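Local coordinates for protein serine protease pet (Escherichia coli, PDB 4OM9) that acts as an autotransporter enterotoxin and serine protease of enteroaggregative bacteria, probably cleaving alpha-fodrin in host cells, with its passenger domain built on a long beta-helix, at residues G707-G713 and A739-N745; F763-D769 and D787-Q791; V670-T674 and T692-L697; T700-G706 and G731-D737. All coordinates share one frame; numbering follows the deposited sequence.

Interaction 1 (G707-G713 and A739-N745)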
loop_
_atom_site.group_PDB
_atom_site.type_symbol
_atom_site.label_atom_id
_atom_site.label_comp_id
_atom_site.label_asym_id
_atom_site.label_seq_id
_atom_site.Cartn_x
_atom_site.Cartn_y
_atom_site.Cartn_z
ATOM N N GLY A 707 17.936 -3.149 -18.668
ATOM C CA GLY A 707 18.026 -3.473 -17.254
ATOM C C GLY A 707 18.543 -4.883 -17.039
ATOM O O GLY A 707 19.321 -5.390 -17.844
ATOM N N ASP A 708 18.128 -5.514 -15.945
ATOM C CA ASP A 708 18.455 -6.916 -15.699
ATOM C C ASP A 708 17.295 -7.822 -16.119
ATOM O O ASP A 708 16.159 -7.649 -15.672
ATOM C CB ASP A 708 18.795 -7.150 -14.230
ATOM C CG ASP A 708 20.007 -6.342 -13.764
ATOM O OD1 ASP A 708 20.575 -5.577 -14.569
ATOM O OD2 ASP A 708 20.388 -6.463 -12.581
ATOM N N LEU A 709 17.591 -8.775 -16.996
ATOM C CA LEU A 709 16.627 -9.788 -17.410
ATOM C C LEU A 709 17.198 -11.189 -17.183
ATOM O O LEU A 709 18.254 -11.558 -17.720
ATOM C CB LEU A 709 16.231 -9.600 -18.875
ATOM C CG LEU A 709 15.273 -10.644 -19.454
ATOM C CD1 LEU A 709 13.906 -10.644 -18.689
ATOM C CD2 LEU A 709 15.072 -10.395 -20.927
ATOM N N THR A 710 16.492 -11.964 -16.372
ATOM C CA THR A 710 16.924 -13.301 -16.025
ATOM C C THR A 710 15.846 -14.320 -16.374
ATOM O O THR A 710 14.672 -14.147 -16.044
ATOM C CB THR A 710 17.260 -13.401 -14.542
ATOM O OG1 THR A 710 18.201 -12.378 -14.202
ATOM C CG2 THR A 710 17.857 -14.755 -14.229
ATOM N N LEU A 711 16.257 -15.385 -17.045
ATOM C CA LEU A 711 15.336 -16.413 -17.491
ATOM C C LEU A 711 15.746 -17.768 -16.918
ATOM O O LEU A 711 16.879 -18.216 -17.109
ATOM C CB LEU A 711 15.300 -16.439 -19.012
ATOM C CG LEU A 711 15.144 -15.059 -19.646
ATOM C CD1 LEU A 711 15.252 -15.146 -21.162
ATOM C CD2 LEU A 711 13.817 -14.454 -19.228
ATOM N N THR A 712 14.837 -18.405 -16.186
ATOM C CA THR A 712 15.168 -19.619 -15.441
ATOM C C THR A 712 14.047 -20.627 -15.467
ATOM O O THR A 712 12.891 -20.264 -15.661
ATOM C CB THR A 712 15.443 -19.352 -13.947
ATOM O OG1 THR A 712 14.193 -19.233 -13.270
ATOM C CG2 THR A 712 16.261 -18.088 -13.725
ATOM N N GLY A 713 14.387 -21.888 -15.214
ATOM C CA GLY A 713 13.389 -22.932 -15.064
ATOM C C GLY A 713 12.456 -22.628 -13.916
ATOM O O GLY A 713 12.743 -21.757 -13.096
ATOM N N ALA A 739 23.887 -3.558 -19.735
ATOM C CA ALA A 739 22.827 -4.284 -19.043
ATOM C C ALA A 739 23.184 -5.728 -18.702
ATOM O O ALA A 739 24.325 -6.153 -18.870
ATOM C CB ALA A 739 21.571 -4.257 -19.880
ATOM N N ASN A 740 22.196 -6.468 -18.202
ATOM C CA ASN A 740 22.353 -7.895 -17.910
ATOM C C ASN A 740 21.246 -8.757 -18.509
ATOM O O ASN A 740 20.039 -8.505 -18.327
ATOM C CB ASN A 740 22.414 -8.147 -16.405
ATOM C CG ASN A 740 23.709 -7.677 -15.788
ATOM O OD1 ASN A 740 24.798 -7.980 -16.290
ATOM N ND2 ASN A 740 23.604 -6.922 -14.702
ATOM N N PHE A 741 21.676 -9.777 -19.233
ATOM C CA PHE A 741 20.779 -10.755 -19.808
ATOM C C PHE A 741 21.272 -12.138 -19.399
ATOM O O PHE A 741 22.243 -12.655 -19.953
ATOM C CB PHE A 741 20.711 -10.595 -21.326
ATOM C CG PHE A 741 19.813 -11.588 -22.005
ATOM C CD1 PHE A 741 20.301 -12.824 -22.406
ATOM C CD2 PHE A 741 18.487 -11.281 -22.264
ATOM C CE1 PHE A 741 19.488 -13.736 -23.035
ATOM C CE2 PHE A 741 17.661 -12.192 -22.897
ATOM C CZ PHE A 741 18.162 -13.420 -23.284
ATOM N N THR A 742 20.592 -12.718 -18.419
ATOM C CA THR A 742 20.995 -13.970 -17.811
ATOM C C THR A 742 20.007 -15.110 -18.068
ATOM O O THR A 742 18.808 -14.980 -17.828
ATOM C CB THR A 742 21.187 -13.800 -16.279
ATOM O OG1 THR A 742 22.182 -12.803 -16.031
ATOM C CG2 THR A 742 21.615 -15.107 -15.619
ATOM N N ALA A 743 20.521 -16.228 -18.563
ATOM C CA ALA A 743 19.733 -17.442 -18.698
ATOM C C ALA A 743 20.436 -18.560 -17.946
ATOM O O ALA A 743 21.652 -18.718 -18.064
ATOM C CB ALA A 743 19.542 -17.807 -20.155
ATOM N N LYS A 744 19.676 -19.331 -17.177
ATOM C CA LYS A 744 20.249 -20.342 -16.296
ATOM C C LYS A 744 19.190 -21.286 -15.737
ATOM O O LYS A 744 17.991 -21.042 -15.884
ATOM C CB LYS A 744 20.991 -19.674 -15.139
ATOM C CG LYS A 744 20.075 -18.983 -14.151
ATOM C CD LYS A 744 20.865 -18.174 -13.132
ATOM C CE LYS A 744 19.934 -17.420 -12.185
ATOM N NZ LYS A 744 20.663 -16.724 -11.085
ATOM N N ASN A 745 19.649 -22.357 -15.093
ATOM C CA ASN A 745 18.775 -23.289 -14.380
ATOM C C ASN A 745 17.654 -23.877 -15.223
ATOM O O ASN A 745 16.493 -23.552 -15.022
ATOM C CB ASN A 745 18.172 -22.605 -13.153
ATOM C CG ASN A 745 19.050 -22.735 -11.924
ATOM O OD1 ASN A 745 19.979 -21.951 -11.723
ATOM N ND2 ASN A 745 18.762 -23.733 -11.095
#

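Interaction 2 (F763-D769 and D787-Q791)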
loop_
_atom_site.group_PDB
_atom_site.type_symbol
_atom_site.label_atom_id
_atom_site.label_comp_id
_atom_site.label_asym_id
_atom_site.label_seq_id
_atom_site.Cartn_x
_atom_site.Cartn_y
_atom_site.Cartn_z
ATOM N N PHE A 763 24.502 -17.381 -20.009
ATOM C CA PHE A 763 24.068 -18.792 -20.096
ATOM C C PHE A 763 24.667 -19.792 -19.105
ATOM O O PHE A 763 25.871 -20.025 -19.089
ATOM C CB PHE A 763 24.321 -19.336 -21.503
ATOM C CG PHE A 763 23.796 -18.464 -22.603
ATOM C CD1 PHE A 763 22.527 -17.933 -22.547
ATOM C CD2 PHE A 763 24.588 -18.183 -23.703
ATOM C CE1 PHE A 763 22.055 -17.123 -23.571
ATOM C CE2 PHE A 763 24.129 -17.386 -24.727
ATOM C CZ PHE A 763 22.860 -16.853 -24.663
ATOM N N GLY A 764 23.812 -20.408 -18.300
ATOM C CA GLY A 764 24.249 -21.488 -17.439
ATOM C C GLY A 764 24.506 -21.102 -15.999
ATOM O O GLY A 764 25.130 -20.079 -15.708
ATOM N N SER A 765 24.016 -21.945 -15.097
ATOM C CA SER A 765 24.193 -21.751 -13.666
ATOM C C SER A 765 25.666 -21.673 -13.300
ATOM O O SER A 765 26.381 -22.671 -13.382
ATOM C CB SER A 765 23.527 -22.887 -12.892
ATOM O OG SER A 765 22.223 -23.146 -13.384
ATOM N N ALA A 766 26.111 -20.486 -12.898
ATOM C CA ALA A 766 27.504 -20.265 -12.523
ATOM C C ALA A 766 27.905 -21.111 -11.317
ATOM O O ALA A 766 27.875 -20.638 -10.179
ATOM C CB ALA A 766 27.744 -18.792 -12.236
ATOM N N ASP A 767 28.266 -22.366 -11.584
ATOM C CA ASP A 767 28.685 -23.332 -10.562
ATOM C C ASP A 767 27.589 -23.655 -9.543
ATOM O O ASP A 767 27.845 -24.327 -8.545
ATOM C CB ASP A 767 29.939 -22.835 -9.828
ATOM C CG ASP A 767 31.196 -22.958 -10.668
ATOM O OD1 ASP A 767 31.100 -22.856 -11.909
ATOM O OD2 ASP A 767 32.284 -23.158 -10.086
ATOM N N LYS A 768 26.370 -23.189 -9.799
ATOM C CA LYS A 768 25.245 -23.479 -8.911
ATOM C C LYS A 768 24.680 -24.875 -9.164
ATOM O O LYS A 768 23.712 -25.285 -8.520
ATOM C CB LYS A 768 24.137 -22.436 -9.075
ATOM C CG LYS A 768 24.432 -21.093 -8.432
ATOM C CD LYS A 768 23.175 -20.245 -8.344
ATOM C CE LYS A 768 22.556 -20.022 -9.716
ATOM N NZ LYS A 768 21.249 -19.302 -9.633
ATOM N N ASP A 769 25.288 -25.598 -10.102
ATOM C CA ASP A 769 24.846 -26.947 -10.436
ATOM C C ASP A 769 26.021 -27.891 -10.672
ATOM O O ASP A 769 27.175 -27.544 -10.417
ATOM C CB ASP A 769 23.942 -26.925 -11.671
ATOM C CG ASP A 769 22.516 -27.339 -11.358
ATOM O OD1 ASP A 769 22.230 -28.555 -11.386
ATOM O OD2 ASP A 769 21.680 -26.451 -11.088
ATOM N N ASP A 787 22.664 -26.527 -17.194
ATOM C CA ASP A 787 21.249 -26.696 -17.461
ATOM C C ASP A 787 20.739 -25.511 -18.278
ATOM O O ASP A 787 19.881 -24.775 -17.826
ATOM C CB ASP A 787 20.476 -26.827 -16.148
ATOM C CG ASP A 787 20.988 -25.880 -15.075
ATOM O OD1 ASP A 787 21.504 -24.794 -15.425
ATOM O OD2 ASP A 787 20.877 -26.222 -13.881
ATOM N N THR A 788 21.282 -25.303 -19.472
ATOM C CA THR A 788 20.858 -24.151 -20.258
ATOM C C THR A 788 21.173 -24.298 -21.732
ATOM O O THR A 788 22.321 -24.524 -22.115
ATOM C CB THR A 788 21.510 -22.840 -19.747
ATOM O OG1 THR A 788 21.129 -22.607 -18.383
ATOM C CG2 THR A 788 21.070 -21.651 -20.599
ATOM N N SER A 789 20.152 -24.170 -22.567
ATOM C CA SER A 789 20.386 -24.126 -24.000
ATOM C C SER A 789 19.857 -22.811 -24.549
ATOM O O SER A 789 18.878 -22.263 -24.040
ATOM C CB SER A 789 19.733 -25.312 -24.714
ATOM O OG SER A 789 18.341 -25.102 -24.872
ATOM N N TYR A 790 20.542 -22.309 -25.570
ATOM C CA TYR A 790 20.153 -21.117 -26.290
ATOM C C TYR A 790 20.265 -21.372 -27.781
ATOM O O TYR A 790 21.036 -22.245 -28.199
ATOM C CB TYR A 790 21.023 -19.921 -25.880
ATOM C CG TYR A 790 20.925 -18.787 -26.864
ATOM C CD1 TYR A 790 19.852 -17.906 -26.831
ATOM C CD2 TYR A 790 21.875 -18.631 -27.866
ATOM C CE1 TYR A 790 19.745 -16.888 -27.754
ATOM C CE2 TYR A 790 21.775 -17.622 -28.786
ATOM C CZ TYR A 790 20.714 -16.756 -28.731
ATOM O OH TYR A 790 20.630 -15.754 -29.663
ATOM N N GLN A 791 19.501 -20.629 -28.586
ATOM C CA GLN A 791 19.740 -20.594 -30.041
ATOM C C GLN A 791 19.087 -19.390 -30.718
ATOM O O GLN A 791 17.922 -19.114 -30.501
ATOM C CB GLN A 791 19.269 -21.900 -30.720
ATOM C CG GLN A 791 17.788 -22.175 -30.589
ATOM C CD GLN A 791 17.294 -23.018 -31.766
ATOM O OE1 GLN A 791 17.180 -22.520 -32.892
ATOM N NE2 GLN A 791 17.021 -24.295 -31.518
#

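Interaction 3 (V670-T674 and T692-L697)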
loop_
_atom_site.group_PDB
_atom_site.type_symbol
_atom_site.label_atom_id
_atom_site.label_comp_id
_atom_site.label_asym_id
_atom_site.label_seq_id
_atom_site.Cartn_x
_atom_site.Cartn_y
_atom_site.Cartn_z
ATOM N N VAL A 670 9.793 -7.240 -11.326
ATOM C CA VAL A 670 8.863 -8.167 -11.935
ATOM C C VAL A 670 9.308 -9.621 -11.848
ATOM O O VAL A 670 10.455 -9.946 -12.184
ATOM C CB VAL A 670 8.661 -7.830 -13.407
ATOM C CG1 VAL A 670 7.696 -8.813 -14.043
ATOM C CG2 VAL A 670 8.176 -6.393 -13.560
ATOM N N THR A 671 8.391 -10.486 -11.428
ATOM C CA THR A 671 8.619 -11.924 -11.377
ATOM C C THR A 671 7.573 -12.722 -12.162
ATOM O O THR A 671 6.483 -13.009 -11.671
ATOM C CB THR A 671 8.623 -12.427 -9.941
ATOM O OG1 THR A 671 9.616 -11.711 -9.196
ATOM C CG2 THR A 671 8.907 -13.925 -9.899
ATOM N N LEU A 672 7.900 -13.091 -13.388
ATOM C CA LEU A 672 6.963 -13.851 -14.177
ATOM C C LEU A 672 7.037 -15.322 -13.804
ATOM O O LEU A 672 7.804 -16.085 -14.392
ATOM C CB LEU A 672 7.234 -13.641 -15.655
ATOM C CG LEU A 672 7.210 -12.158 -16.042
ATOM C CD1 LEU A 672 7.413 -11.973 -17.543
ATOM C CD2 LEU A 672 5.919 -11.495 -15.583
ATOM N N ASN A 673 6.238 -15.715 -12.812
ATOM C CA ASN A 673 6.167 -17.112 -12.383
ATOM C C ASN A 673 4.895 -17.800 -12.866
ATOM O O ASN A 673 4.517 -18.859 -12.368
ATOM C CB ASN A 673 6.295 -17.224 -10.853
ATOM C CG ASN A 673 5.179 -16.501 -10.091
ATOM O OD1 ASN A 673 4.220 -15.999 -10.671
ATOM N ND2 ASN A 673 5.305 -16.468 -8.778
ATOM N N THR A 674 4.252 -17.188 -13.853
ATOM C CA THR A 674 3.125 -17.783 -14.558
ATOM C C THR A 674 3.392 -17.625 -16.049
ATOM O O THR A 674 3.962 -16.619 -16.467
ATOM C CB THR A 674 1.776 -17.111 -14.155
ATOM O OG1 THR A 674 1.275 -17.718 -12.959
ATOM C CG2 THR A 674 0.747 -17.256 -15.248
ATOM N N THR A 692 12.694 -11.106 -13.652
ATOM C CA THR A 692 12.997 -12.526 -13.590
ATOM C C THR A 692 11.786 -13.323 -14.057
ATOM O O THR A 692 10.682 -13.171 -13.522
ATOM C CB THR A 692 13.379 -12.972 -12.165
ATOM O OG1 THR A 692 14.267 -12.011 -11.574
ATOM C CG2 THR A 692 14.038 -14.341 -12.190
ATOM N N ALA A 693 11.987 -14.168 -15.059
ATOM C CA ALA A 693 10.906 -14.995 -15.576
ATOM C C ALA A 693 11.195 -16.476 -15.343
ATOM O O ALA A 693 11.919 -17.098 -16.112
ATOM C CB ALA A 693 10.692 -14.718 -17.051
ATOM N N SER A 694 10.625 -17.034 -14.283
ATOM C CA SER A 694 10.869 -18.421 -13.909
ATOM C C SER A 694 9.871 -19.332 -14.596
ATOM O O SER A 694 9.846 -20.546 -14.384
ATOM C CB SER A 694 10.786 -18.591 -12.391
ATOM O OG SER A 694 11.665 -17.694 -11.732
ATOM N N SER A 695 9.039 -18.720 -15.423
ATOM C CA SER A 695 7.968 -19.420 -16.104
ATOM C C SER A 695 8.096 -19.139 -17.591
ATOM O O SER A 695 8.577 -18.072 -17.975
ATOM C CB SER A 695 6.605 -18.964 -15.556
ATOM O OG SER A 695 5.534 -19.655 -16.168
ATOM N N SER A 696 7.675 -20.085 -18.423
ATOM C CA SER A 696 7.792 -19.946 -19.880
ATOM C C SER A 696 7.306 -18.600 -20.429
ATOM O O SER A 696 6.256 -18.093 -20.025
ATOM C CB SER A 696 7.013 -21.061 -20.580
ATOM O OG SER A 696 7.719 -22.283 -20.589
ATOM N N LEU A 697 8.062 -18.034 -21.364
ATOM C CA LEU A 697 7.639 -16.819 -22.042
ATOM C C LEU A 697 7.802 -16.922 -23.557
ATOM O O LEU A 697 8.917 -16.967 -24.061
ATOM C CB LEU A 697 8.413 -15.618 -21.513
ATOM C CG LEU A 697 8.088 -14.274 -22.166
ATOM C CD1 LEU A 697 7.951 -13.197 -21.109
ATOM C CD2 LEU A 697 9.164 -13.895 -23.172
#

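Interaction 4 (T700-G706 and G731-D737)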
loop_
_atom_site.group_PDB
_atom_site.type_symbol
_atom_site.label_atom_id
_atom_site.label_comp_id
_atom_site.label_asym_id
_atom_site.label_seq_id
_atom_site.Cartn_x
_atom_site.Cartn_y
_atom_site.Cartn_z
ATOM N N THR A 700 5.650 -13.530 -30.196
ATOM C CA THR A 700 5.768 -13.403 -31.638
ATOM C C THR A 700 6.456 -12.094 -31.993
ATOM O O THR A 700 6.667 -11.782 -33.159
ATOM C CB THR A 700 4.396 -13.471 -32.309
ATOM O OG1 THR A 700 3.571 -12.401 -31.823
ATOM C CG2 THR A 700 3.734 -14.809 -32.000
ATOM N N SER A 701 6.812 -11.343 -30.959
ATOM C CA SER A 701 7.437 -10.042 -31.094
ATOM C C SER A 701 8.798 -10.059 -30.407
ATOM O O SER A 701 9.352 -11.125 -30.148
ATOM C CB SER A 701 6.538 -8.962 -30.485
ATOM O OG SER A 701 7.071 -7.664 -30.675
ATOM N N ASN A 702 9.310 -8.875 -30.083
ATOM C CA ASN A 702 10.644 -8.726 -29.508
ATOM C C ASN A 702 10.661 -8.113 -28.104
ATOM O O ASN A 702 9.707 -7.465 -27.682
ATOM C CB ASN A 702 11.500 -7.861 -30.424
ATOM C CG ASN A 702 11.047 -6.423 -30.427
ATOM O OD1 ASN A 702 11.677 -5.570 -29.817
ATOM N ND2 ASN A 702 9.924 -6.149 -31.088
ATOM N N ILE A 703 11.781 -8.309 -27.414
ATOM C CA ILE A 703 12.013 -7.790 -26.073
ATOM C C ILE A 703 13.240 -6.901 -26.069
ATOM O O ILE A 703 14.330 -7.357 -26.400
ATOM C CB ILE A 703 12.223 -8.925 -25.054
ATOM C CG1 ILE A 703 11.019 -9.861 -25.032
ATOM C CG2 ILE A 703 12.503 -8.368 -23.658
ATOM C CD1 ILE A 703 11.323 -11.194 -24.406
ATOM N N LYS A 704 13.065 -5.637 -25.706
ATOM C CA LYS A 704 14.184 -4.717 -25.564
ATOM C C LYS A 704 14.476 -4.511 -24.092
ATOM O O LYS A 704 13.544 -4.327 -23.300
ATOM C CB LYS A 704 13.882 -3.387 -26.251
ATOM C CG LYS A 704 13.655 -3.544 -27.739
ATOM C CD LYS A 704 13.269 -2.243 -28.420
ATOM C CE LYS A 704 12.944 -2.511 -29.890
ATOM N NZ LYS A 704 12.608 -1.286 -30.668
ATOM N N SER A 705 15.757 -4.538 -23.716
ATOM C CA SER A 705 16.120 -4.509 -22.302
ATOM C C SER A 705 17.434 -3.790 -21.982
ATOM O O SER A 705 18.505 -4.172 -22.447
ATOM C CB SER A 705 16.182 -5.939 -21.756
ATOM O OG SER A 705 16.682 -5.961 -20.427
ATOM N N GLY A 706 17.324 -2.750 -21.161
ATOM C CA GLY A 706 18.456 -1.971 -20.707
ATOM C C GLY A 706 18.624 -2.147 -19.214
ATOM O O GLY A 706 19.356 -1.395 -18.568
ATOM N N GLY A 731 10.988 -12.161 -32.576
ATOM C CA GLY A 731 11.565 -10.903 -33.020
ATOM C C GLY A 731 12.911 -10.640 -32.373
ATOM O O GLY A 731 13.488 -9.555 -32.520
ATOM N N TYR A 732 13.399 -11.649 -31.655
ATOM C CA TYR A 732 14.698 -11.628 -30.988
ATOM C C TYR A 732 14.653 -10.749 -29.738
ATOM O O TYR A 732 13.642 -10.100 -29.447
ATOM C CB TYR A 732 15.833 -11.128 -31.918
ATOM C CG TYR A 732 15.808 -11.561 -33.384
ATOM C CD1 TYR A 732 15.111 -12.690 -33.809
ATOM C CD2 TYR A 732 16.509 -10.828 -34.341
ATOM C CE1 TYR A 732 15.095 -13.062 -35.143
ATOM C CE2 TYR A 732 16.503 -11.198 -35.674
ATOM C CZ TYR A 732 15.794 -12.313 -36.070
ATOM O OH TYR A 732 15.789 -12.683 -37.395
ATOM N N GLU A 733 15.752 -10.745 -28.989
ATOM C CA GLU A 733 15.924 -9.797 -27.898
ATOM C C GLU A 733 17.065 -8.848 -28.213
ATOM O O GLU A 733 18.036 -9.221 -28.880
ATOM C CB GLU A 733 16.169 -10.507 -26.565
ATOM C CG GLU A 733 16.780 -11.872 -26.669
ATOM C CD GLU A 733 15.785 -12.981 -26.384
ATOM O OE1 GLU A 733 14.854 -12.772 -25.560
ATOM O OE2 GLU A 733 15.946 -14.071 -26.993
ATOM N N LEU A 734 16.936 -7.616 -27.736
ATOM C CA LEU A 734 17.885 -6.551 -28.026
ATOM C C LEU A 734 18.288 -5.852 -26.728
ATOM O O LEU A 734 17.436 -5.500 -25.911
ATOM C CB LEU A 734 17.279 -5.564 -29.038
ATOM C CG LEU A 734 17.654 -4.079 -29.101
ATOM C CD1 LEU A 734 19.136 -3.887 -29.292
ATOM C CD2 LEU A 734 16.885 -3.353 -30.206
ATOM N N THR A 735 19.591 -5.667 -26.534
ATOM C CA THR A 735 20.097 -5.067 -25.303
ATOM C C THR A 735 20.542 -3.617 -25.546
ATOM O O THR A 735 21.166 -3.314 -26.563
ATOM C CB THR A 735 21.243 -5.905 -24.722
ATOM O OG1 THR A 735 20.854 -7.286 -24.698
ATOM C CG2 THR A 735 21.567 -5.457 -23.314
ATOM N N GLU A 736 20.217 -2.734 -24.602
ATOM C CA GLU A 736 20.180 -1.289 -24.852
ATOM C C GLU A 736 21.119 -0.422 -24.010
ATOM O O GLU A 736 21.214 0.781 -24.240
ATOM C CB GLU A 736 18.748 -0.785 -24.644
ATOM C CG GLU A 736 17.721 -1.444 -25.533
ATOM C CD GLU A 736 17.652 -0.820 -26.915
ATOM O OE1 GLU A 736 16.523 -0.568 -27.389
ATOM O OE2 GLU A 736 18.719 -0.588 -27.538
ATOM N N ASP A 737 21.789 -1.027 -23.036
ATOM C CA ASP A 737 22.713 -0.327 -22.138
ATOM C C ASP A 737 23.785 -1.303 -21.653
ATOM O O ASP A 737 23.801 -2.456 -22.066
ATOM C CB ASP A 737 21.966 0.268 -20.930
ATOM C CG ASP A 737 21.321 1.617 -21.229
ATOM O OD1 ASP A 737 21.840 2.369 -22.076
ATOM O OD2 ASP A 737 20.297 1.939 -20.595
#

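Interaction 1 (G707-G713 and A739-N745)
Leu709 and Phe741 lie side by side on the buried face of two parallel strands. The Leu709 branch CD2 comes within 3.7 Å of Phe741 CE2, at an oblique angle to the ring. CG of Phe741 is anti to the backbone N (chi1 179°), which carries the ring back toward the first strand. Leu711 reaches the far end of the same ring, its CD1 4.0 Å from Phe741 CZ. The ring therefore bridges two leucines of segment 707-713.

The other face carries Asp708, Asn740, Thr710, Thr742, Thr712 and Lys744. Asn740 ND2 makes a weak hydrogen bond of 3.3 Å to Asp708 OD1, with the amide and carboxylate planes 62° apart. Thr710 and Thr742 stand next to each other in the same rotamer, OG1 of Thr710 3.9 Å from Thr742 CB. The extended Lys744 chain lies along the methyl groups of Thr710 and Thr712, its CE 3.9 Å from Thr710 CG2.

This is the stacking of successive coils in a right-handed beta-helix, with like positions of neighbouring turns placed over each other. The backbones hold that register. Leu709 uses both polar atoms: its N gives to Asn740 O at 2.8 Å, and its O accepts Thr742 N at 2.7 Å. Leu711 repeats the pattern with Thr742 O and Lys744 N. Gly713 N bonds Asn745 O.

Further out, strand 690-693 bonds the other edge of 708-712, while Ile753 backs Phe741 and Val749 backs Ala743. Tyr727 OH bonds Thr712 O. Ser762 OG bonds Ala743 N, and Ser762 also touches Thr742.

Interaction 2 (F763-D769 and D787-Q791)
Aromatic packing joins Phe763 and Tyr790. Their planes are tilted by only 17°, but they are slid apart, with centroids 4.9 Å from each other and little of one ring lying over the other. Tyr790 CB instead sits over one face of the Phe763 ring in a CH-pi contact, 3.9 Å from its centroid. Phe763 CZ lies over the Tyr790 ring, 3.5 Å from CG and toward the rim.

Polar contacts gather at the other end. Ser765 OG donates to Asp787 OD1 at 2.7 Å, using the syn lone pair of the carboxylate. The second oxygen, OD2, lies 2.9 Å from Asp769 OD2, with the two carboxylate planes 78° apart. Such close acceptors may raise the pKa of one of these acids. Thr788 OG1 bonds back to Asp787 O at 2.6 Å, approaching from above the carbonyl plane.

Apolar contact fills the middle. Thr788 CG2 is 4.1 Å from Phe763 CB, and Thr788 CB packs on Gly764.

Strand 788-791 stacks in parallel on 747-755 as the next beta-helix coil; Val749 and Ile753 back Tyr790, and Gly751 O bonds its hydroxyl. The intervening loop 763-769 runs beside strand 740-744: Gly764 bonds the Ala743 backbone and Phe763 touches Ala743.

Interaction 3 (V670-T674 and T692-L697)
The flat groups meeting between Val670-Leu672 and Thr692-Ser695 are peptide units; neither segment contributes a ring. The Thr692 carbonyl receives Leu672 N in its own plane at 2.8 Å. The same oxygen also takes a CA-H contact from Thr671. One step earlier, Thr692 N gives a nearly straight bond to Val670 O, at 2.9 Å.

Past this point the pairing changes. The Leu672 carbonyl oxygen is shared by two weak, bent bonds, from Ser694 N at 3.0 Å and from Ser695 N at 3.1 Å. Both chains turn here. Leu672 is the centre of an inverse gamma turn, closed by a weak bond from Asn673 N to Thr671 O.

Ser695 fills the corner. Its CB lies 3.4 Å from Asn673 C, and its OG comes within 3.0 Å of Thr674 C. OG stands anti to the backbone N (chi1 -178°), which sends it alongside the 673-674 backbone.

Underneath, Leu672 CD1 reaches across to Leu697 CD1 at 3.8 Å, while Leu672 CB rests on the methyl of Ala693. Phe651 of strand 649-652 and Tyr727 of strand 725-729 pack against this apolar layer.

The contact is thus a corner of the beta-helix, where two stacked coils leave one face together. Two good bonds, one straight and one bent, join the strands. Beyond them the hydrogen bonds are weak and the contact is largely van der Waals.

Interaction 4 (T700-G706 and G731-D737)
Lys704 has CG anti to its carbonyl carbon (chi1 -62°) and is extended beyond, which carries its methylene chain past Leu734. Its CE lies 4.0 Å from Leu734 CD2. Glu736 bends at chi2 (-83°) and folds back over the same lysine, with OE1 3.8 Å from Lys704 CD. The charged ends stay apart, since Lys704 NZ is 5.2 Å from Glu736 OE1.

On the buried face Ile703 and Glu733 lie side by side, and Ile703 CD1 is 4.0 Å from Glu733 OE1. Val749 and Ile753 of strand 747-755 also touch Glu733. Thr735 CG2 packs 3.4 Å from Ser705 O.

Parallel backbone bonds join the strands. Ile703 N gives to Tyr732 O. Ile703 O takes Leu734 N, and Leu734 O takes Ser705 N, both at 2.9 Å. At the two ends the donors sit well above the carbonyl plane: Gly731 N on Ser701 O, and Glu736 N on Ser705 O. Here the chain turns into the corners of successive beta-helix coils.

On the outer face the contact is made by the aliphatic part of Lys704 against Leu734 and Glu736. The ammonium can probably feel Glu736 only as a longer-range attraction, and all five hydrogen bonds across the contact are between backbone atoms.

In the fold
Interaction 3 comes first along the chain and closes a loop of 17 residues between 670-674 and 692-697. Interactions 4 and 1 then open in turn, at 700-706 and 707-713, and close in the same order, at 731-737 and 739-745. Their loops cross, as expected for neighbouring strands on successive coils. Interaction 2 follows in series, joining 763-769 to 787-791. Strand 690-693 of interaction 3 pairs with 708-712 of interaction 1, and Leu697 touches Ile703 of interaction 4. Interaction 1 meets interaction 2 where Gly764 N approaches Ala743 O. Together they tie several consecutive turns of the beta-helix, across more than one of its faces.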